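Local coordinates for protein LAE5 (Uncultured bacterium, PDB 5JD3) that probably hydrolyses ester bonds, as an alpha/beta hydrolase of the GDSL-like lipase/acylhydrolase family recovered from a lake metagenome, at residues Tyr23-Ile37 / Leu102-Asn114. Residues are numbered along the deposited sequence; the frame is centred on the assembly and turned at random.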
loop_
_atom_site.group_PDB
_atom_site.type_symbol
_atom_site.label_atom_id
_atom_site.label_comp_id
_atom_site.label_asym_id
_atom_site.label_seq_id
_atom_site.Cartn_x
_atom_site.Cartn_y
_atom_site.Cartn_z
ATOM N N TYR A 23 2.132 17.501 1.954
ATOM C CA TYR A 23 0.924 16.913 2.514
ATOM C C TYR A 23 1.125 16.602 3.992
ATOM O O TYR A 23 0.194 16.690 4.795
ATOM C CB TYR A 23 0.548 15.648 1.737
ATOM C CG TYR A 23 -0.610 14.864 2.311
ATOM C CD1 TYR A 23 -1.920 15.184 1.980
ATOM C CD2 TYR A 23 -0.394 13.790 3.165
ATOM C CE1 TYR A 23 -2.983 14.467 2.495
ATOM C CE2 TYR A 23 -1.449 13.068 3.686
ATOM C CZ TYR A 23 -2.742 13.411 3.346
ATOM O OH TYR A 23 -3.796 12.694 3.861
ATOM N N PHE A 24 2.357 16.250 4.342
ATOM C CA PHE A 24 2.698 15.873 5.706
ATOM C C PHE A 24 3.204 17.057 6.519
ATOM O O PHE A 24 4.038 17.832 6.052
ATOM C CB PHE A 24 3.757 14.767 5.699
ATOM C CG PHE A 24 3.330 13.528 4.969
ATOM C CD1 PHE A 24 2.449 12.635 5.555
ATOM C CD2 PHE A 24 3.810 13.256 3.698
ATOM C CE1 PHE A 24 2.052 11.492 4.886
ATOM C CE2 PHE A 24 3.417 12.113 3.025
ATOM C CZ PHE A 24 2.537 11.231 3.620
ATOM N N ALA A 25 2.694 17.198 7.737
ATOM C CA ALA A 25 3.219 18.192 8.662
ATOM C C ALA A 25 4.605 17.759 9.122
ATOM O O ALA A 25 4.905 16.565 9.159
ATOM C CB ALA A 25 2.286 18.373 9.847
ATOM N N ALA A 26 5.450 18.724 9.463
ATOM C CA ALA A 26 6.814 18.424 9.883
ATOM C C ALA A 26 6.834 17.661 11.203
ATOM O O ALA A 26 6.040 17.935 12.102
ATOM C CB ALA A 26 7.626 19.704 9.999
ATOM N N GLY A 27 7.744 16.698 11.308
ATOM C CA GLY A 27 7.902 15.924 12.526
ATOM C C GLY A 27 6.805 14.902 12.750
ATOM O O GLY A 27 6.645 14.386 13.855
ATOM N N SER A 28 6.049 14.604 11.697
ATOM C CA SER A 28 4.938 13.662 11.795
ATOM C C SER A 28 5.405 12.218 11.648
ATOM O O SER A 28 6.436 11.950 11.033
ATOM C CB SER A 28 3.881 13.973 10.735
ATOM O OG SER A 28 3.391 15.294 10.873
ATOM N N LYS A 29 4.639 11.291 12.216
ATOM C CA LYS A 29 4.931 9.871 12.061
ATOM C C LYS A 29 3.929 9.198 11.129
ATOM O O LYS A 29 2.725 9.205 11.383
ATOM C CB LYS A 29 4.936 9.157 13.415
ATOM C CG LYS A 29 4.974 7.639 13.287
ATOM C CD LYS A 29 5.620 6.974 14.492
ATOM C CE LYS A 29 4.688 6.951 15.688
ATOM N NZ LYS A 29 5.160 5.995 16.730
ATOM N N LEU A 30 4.440 8.616 10.049
ATOM C CA LEU A 30 3.606 7.914 9.084
ATOM C C LEU A 30 3.751 6.401 9.219
ATOM O O LEU A 30 4.854 5.862 9.119
ATOM C CB LEU A 30 3.956 8.346 7.659
ATOM C CG LEU A 30 3.375 7.497 6.527
ATOM C CD1 LEU A 30 1.854 7.553 6.519
ATOM C CD2 LEU A 30 3.937 7.937 5.184
ATOM N N VAL A 31 2.632 5.722 9.448
ATOM C CA VAL A 31 2.624 4.268 9.529
ATOM C C VAL A 31 2.046 3.670 8.252
ATOM O O VAL A 31 0.901 3.942 7.891
ATOM C CB VAL A 31 1.817 3.769 10.744
ATOM C CG1 VAL A 31 1.530 2.280 10.621
ATOM C CG2 VAL A 31 2.562 4.071 12.035
ATOM N N ILE A 32 2.850 2.862 7.568
ATOM C CA ILE A 32 2.424 2.226 6.329
ATOM C C ILE A 32 2.229 0.729 6.538
ATOM O O ILE A 32 3.164 0.012 6.895
ATOM C CB ILE A 32 3.438 2.467 5.197
ATOM C CG1 ILE A 32 3.717 3.964 5.051
ATOM C CG2 ILE A 32 2.926 1.884 3.890
ATOM C CD1 ILE A 32 4.783 4.294 4.032
ATOM N N ILE A 33 1.004 0.262 6.312
ATOM C CA ILE A 33 0.643 -1.119 6.601
ATOM C C ILE A 33 0.069 -1.810 5.362
ATOM O O ILE A 33 -0.631 -1.189 4.562
ATOM C CB ILE A 33 -0.369 -1.183 7.775
ATOM C CG1 ILE A 33 -0.672 -2.630 8.169
ATOM C CG2 ILE A 33 -1.647 -0.424 7.435
ATOM C CD1 ILE A 33 -1.558 -2.753 9.389
ATOM N N GLY A 34 0.387 -3.092 5.195
ATOM C CA GLY A 34 -0.095 -3.851 4.055
ATOM C C GLY A 34 0.495 -5.247 3.960
ATOM O O GLY A 34 0.876 -5.840 4.969
ATOM N N ASP A 35 0.570 -5.770 2.739
ATOM C CA ASP A 35 1.083 -7.119 2.513
ATOM C C ASP A 35 2.588 -7.128 2.244
ATOM O O ASP A 35 3.319 -6.272 2.743
ATOM C CB ASP A 35 0.332 -7.786 1.357
ATOM C CG ASP A 35 0.155 -6.867 0.164
ATOM O OD1 ASP A 35 1.091 -6.103 -0.153
ATOM O OD2 ASP A 35 -0.929 -6.907 -0.459
ATOM N N SER A 36 3.042 -8.099 1.456
ATOM C CA SER A 36 4.471 -8.281 1.203
ATOM C C SER A 36 5.067 -7.133 0.401
ATOM O O SER A 36 6.266 -6.868 0.481
ATOM C CB SER A 36 4.725 -9.601 0.473
ATOM O OG SER A 36 4.426 -9.486 -0.907
ATOM N N ILE A 37 4.228 -6.458 -0.379
ATOM C CA ILE A 37 4.674 -5.312 -1.159
ATOM C C ILE A 37 5.080 -4.181 -0.216
ATOM O O ILE A 37 5.977 -3.395 -0.519
ATOM C CB ILE A 37 3.581 -4.835 -2.135
ATOM C CG1 ILE A 37 3.133 -5.994 -3.026
ATOM C CG2 ILE A 37 4.086 -3.683 -2.991
ATOM C CD1 ILE A 37 4.256 -6.608 -3.837
ATOM N N LEU A 102 0.516 2.549 17.951
ATOM C CA LEU A 102 1.729 3.282 17.612
ATOM C C LEU A 102 1.483 4.787 17.600
ATOM O O LEU A 102 2.417 5.571 17.439
ATOM C CB LEU A 102 2.269 2.823 16.257
ATOM C CG LEU A 102 2.657 1.344 16.182
ATOM C CD1 LEU A 102 3.282 1.014 14.835
ATOM C CD2 LEU A 102 3.599 0.980 17.320
ATOM N N LYS A 103 0.244 5.215 17.776
ATOM C CA LYS A 103 -0.110 6.633 17.786
ATOM C C LYS A 103 0.363 7.426 16.594
ATOM O O LYS A 103 1.098 8.364 16.731
ATOM C CB LYS A 103 0.329 7.303 19.082
ATOM C CG LYS A 103 -0.250 6.726 20.346
ATOM C CD LYS A 103 0.837 6.551 21.386
ATOM C CE LYS A 103 0.352 5.981 22.716
ATOM N NZ LYS A 103 -0.765 4.987 22.666
ATOM N N PRO A 104 -0.037 7.045 15.405
ATOM C CA PRO A 104 0.511 7.709 14.220
ATOM C C PRO A 104 -0.192 9.022 13.899
ATOM O O PRO A 104 -1.338 9.228 14.301
ATOM C CB PRO A 104 0.267 6.683 13.117
ATOM C CG PRO A 104 -1.002 6.017 13.532
ATOM C CD PRO A 104 -1.013 6.002 15.042
ATOM N N ASP A 105 0.500 9.902 13.183
ATOM C CA ASP A 105 -0.097 11.141 12.703
ATOM C C ASP A 105 -0.756 10.893 11.353
ATOM O O ASP A 105 -1.766 11.508 11.016
ATOM C CB ASP A 105 0.959 12.242 12.594
ATOM C CG ASP A 105 1.593 12.573 13.929
ATOM O OD1 ASP A 105 0.849 12.895 14.879
ATOM O OD2 ASP A 105 2.836 12.504 14.031
ATOM N N TYR A 106 -0.169 9.980 10.589
ATOM C CA TYR A 106 -0.707 9.589 9.294
ATOM C C TYR A 106 -0.681 8.071 9.146
ATOM O O TYR A 106 0.196 7.401 9.689
ATOM C CB TYR A 106 0.087 10.234 8.157
ATOM C CG TYR A 106 0.042 11.744 8.133
ATOM C CD1 TYR A 106 -0.923 12.417 7.395
ATOM C CD2 TYR A 106 0.971 12.497 8.837
ATOM C CE1 TYR A 106 -0.966 13.797 7.366
ATOM C CE2 TYR A 106 0.935 13.878 8.814
ATOM C CZ TYR A 106 -0.034 14.523 8.077
ATOM O OH TYR A 106 -0.071 15.897 8.052
ATOM N N VAL A 107 -1.650 7.535 8.413
ATOM C CA VAL A 107 -1.676 6.110 8.114
ATOM C C VAL A 107 -1.837 5.873 6.619
ATOM O O VAL A 107 -2.793 6.347 6.005
ATOM C CB VAL A 107 -2.813 5.384 8.861
ATOM C CG1 VAL A 107 -2.959 3.959 8.348
ATOM C CG2 VAL A 107 -2.555 5.390 10.356
ATOM N N ALA A 108 -0.892 5.145 6.037
ATOM C CA ALA A 108 -0.994 4.735 4.645
ATOM C C ALA A 108 -1.294 3.244 4.581
ATOM O O ALA A 108 -0.612 2.438 5.213
ATOM C CB ALA A 108 0.282 5.062 3.890
ATOM N N MET A 109 -2.324 2.877 3.827
ATOM C CA MET A 109 -2.714 1.478 3.728
ATOM C C MET A 109 -2.782 1.003 2.285
ATOM O O MET A 109 -3.374 1.656 1.424
ATOM C CB MET A 109 -4.060 1.248 4.418
ATOM C CG MET A 109 -4.638 -0.140 4.194
ATOM S SD MET A 109 -6.005 -0.514 5.306
ATOM C CE MET A 109 -6.957 0.996 5.191
ATOM N N MET A 110 -2.159 -0.141 2.030
ATOM C CA MET A 110 -2.219 -0.775 0.724
ATOM C C MET A 110 -2.558 -2.250 0.883
ATOM O O MET A 110 -1.729 -3.046 1.327
ATOM C CB MET A 110 -0.898 -0.609 -0.020
ATOM C CG MET A 110 -0.835 -1.406 -1.298
ATOM S SD MET A 110 0.707 -1.181 -2.188
ATOM C CE MET A 110 0.614 -2.586 -3.279
ATOM N N ILE A 111 -3.785 -2.611 0.525
ATOM C CA ILE A 111 -4.260 -3.972 0.715
ATOM C C ILE A 111 -5.274 -4.337 -0.367
ATOM O O ILE A 111 -5.978 -3.471 -0.889
ATOM C CB ILE A 111 -4.884 -4.149 2.123
ATOM C CG1 ILE A 111 -4.943 -5.626 2.517
ATOM C CG2 ILE A 111 -6.253 -3.476 2.209
ATOM C CD1 ILE A 111 -3.582 -6.236 2.777
ATOM N N GLY A 112 -5.330 -5.617 -0.724
ATOM C CA GLY A 112 -6.266 -6.073 -1.733
ATOM C C GLY A 112 -5.687 -7.078 -2.712
ATOM O O GLY A 112 -6.424 -7.875 -3.291
ATOM N N ILE A 113 -4.371 -7.040 -2.898
ATOM C CA ILE A 113 -3.706 -7.931 -3.846
ATOM C C ILE A 113 -3.934 -9.399 -3.494
ATOM O O ILE A 113 -4.407 -10.174 -4.325
ATOM C CB ILE A 113 -2.191 -7.653 -3.915
ATOM C CG1 ILE A 113 -1.930 -6.313 -4.606
ATOM C CG2 ILE A 113 -1.476 -8.769 -4.663
ATOM C CD1 ILE A 113 -0.462 -6.004 -4.803
ATOM N N ASN A 114 -3.606 -9.774 -2.261
ATOM C CA ASN A 114 -3.806 -11.145 -1.807
ATOM C C ASN A 114 -5.285 -11.497 -1.707
ATOM O O ASN A 114 -5.672 -12.648 -1.898
ATOM C CB ASN A 114 -3.121 -11.366 -0.458
ATOM C CG ASN A 114 -1.611 -11.305 -0.558
ATOM O OD1 ASN A 114 -1.020 -11.800 -1.519
ATOM N ND2 ASN A 114 -0.978 -10.691 0.433
HETATM O O HOH W 1 -3.521 -8.022 -0.206
#
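Phe24 turns its ring edge onto the face of Tyr106, an edge-to-face pair with planes 81° apart. Phe24 CD1 sits over the centre of the tyrosine ring, 3.6 Å from Tyr106 CD2. Tyr106 CG is anti to its own carbonyl carbon (chi1 -62°), which swings the ring against residues 23-28. There the phenol oxygen Tyr106 OH accepts a hydrogen bond from Ala25 N at 3.1 Å. Ser28 CB meets the ring at its edge, and the Leu30 side chain crosses that of Tyr106 at about a right angle, CD1 against CB. Without the phenol, as with an alanine here, Ala25 N would probably lose this acceptor and the edge of Phe24 would face a gap.

Strands 29-34 and 106-110 are parallel neighbours in the central sheet, whose strand order 2-1-3-4-5 is as in SGNH hydrolases. Lys29 O takes two bonds at the start, from Asp105 N and Tyr106 N. Asp105 in turn accepts from Lys29 N through the anti lone pair of OD2, at 2.8 Å. Lys29 bends at chi3 (76°), and NZ donates to Leu102 O in the carbonyl plane. On the face with Ile33 and Val107, Val31 CG2 packs on Pro104 CB at 3.6 Å.

Beyond the strands, Asp35 OD1 accepts from Ile37 N and caps the helix that carries Ser36, probably the nucleophile of a triad with His216 and Asp213. A water joins Asp35 OD2 to Gly112 N and Asn114 N. Asn114 ND2 bonds to Asn86 O.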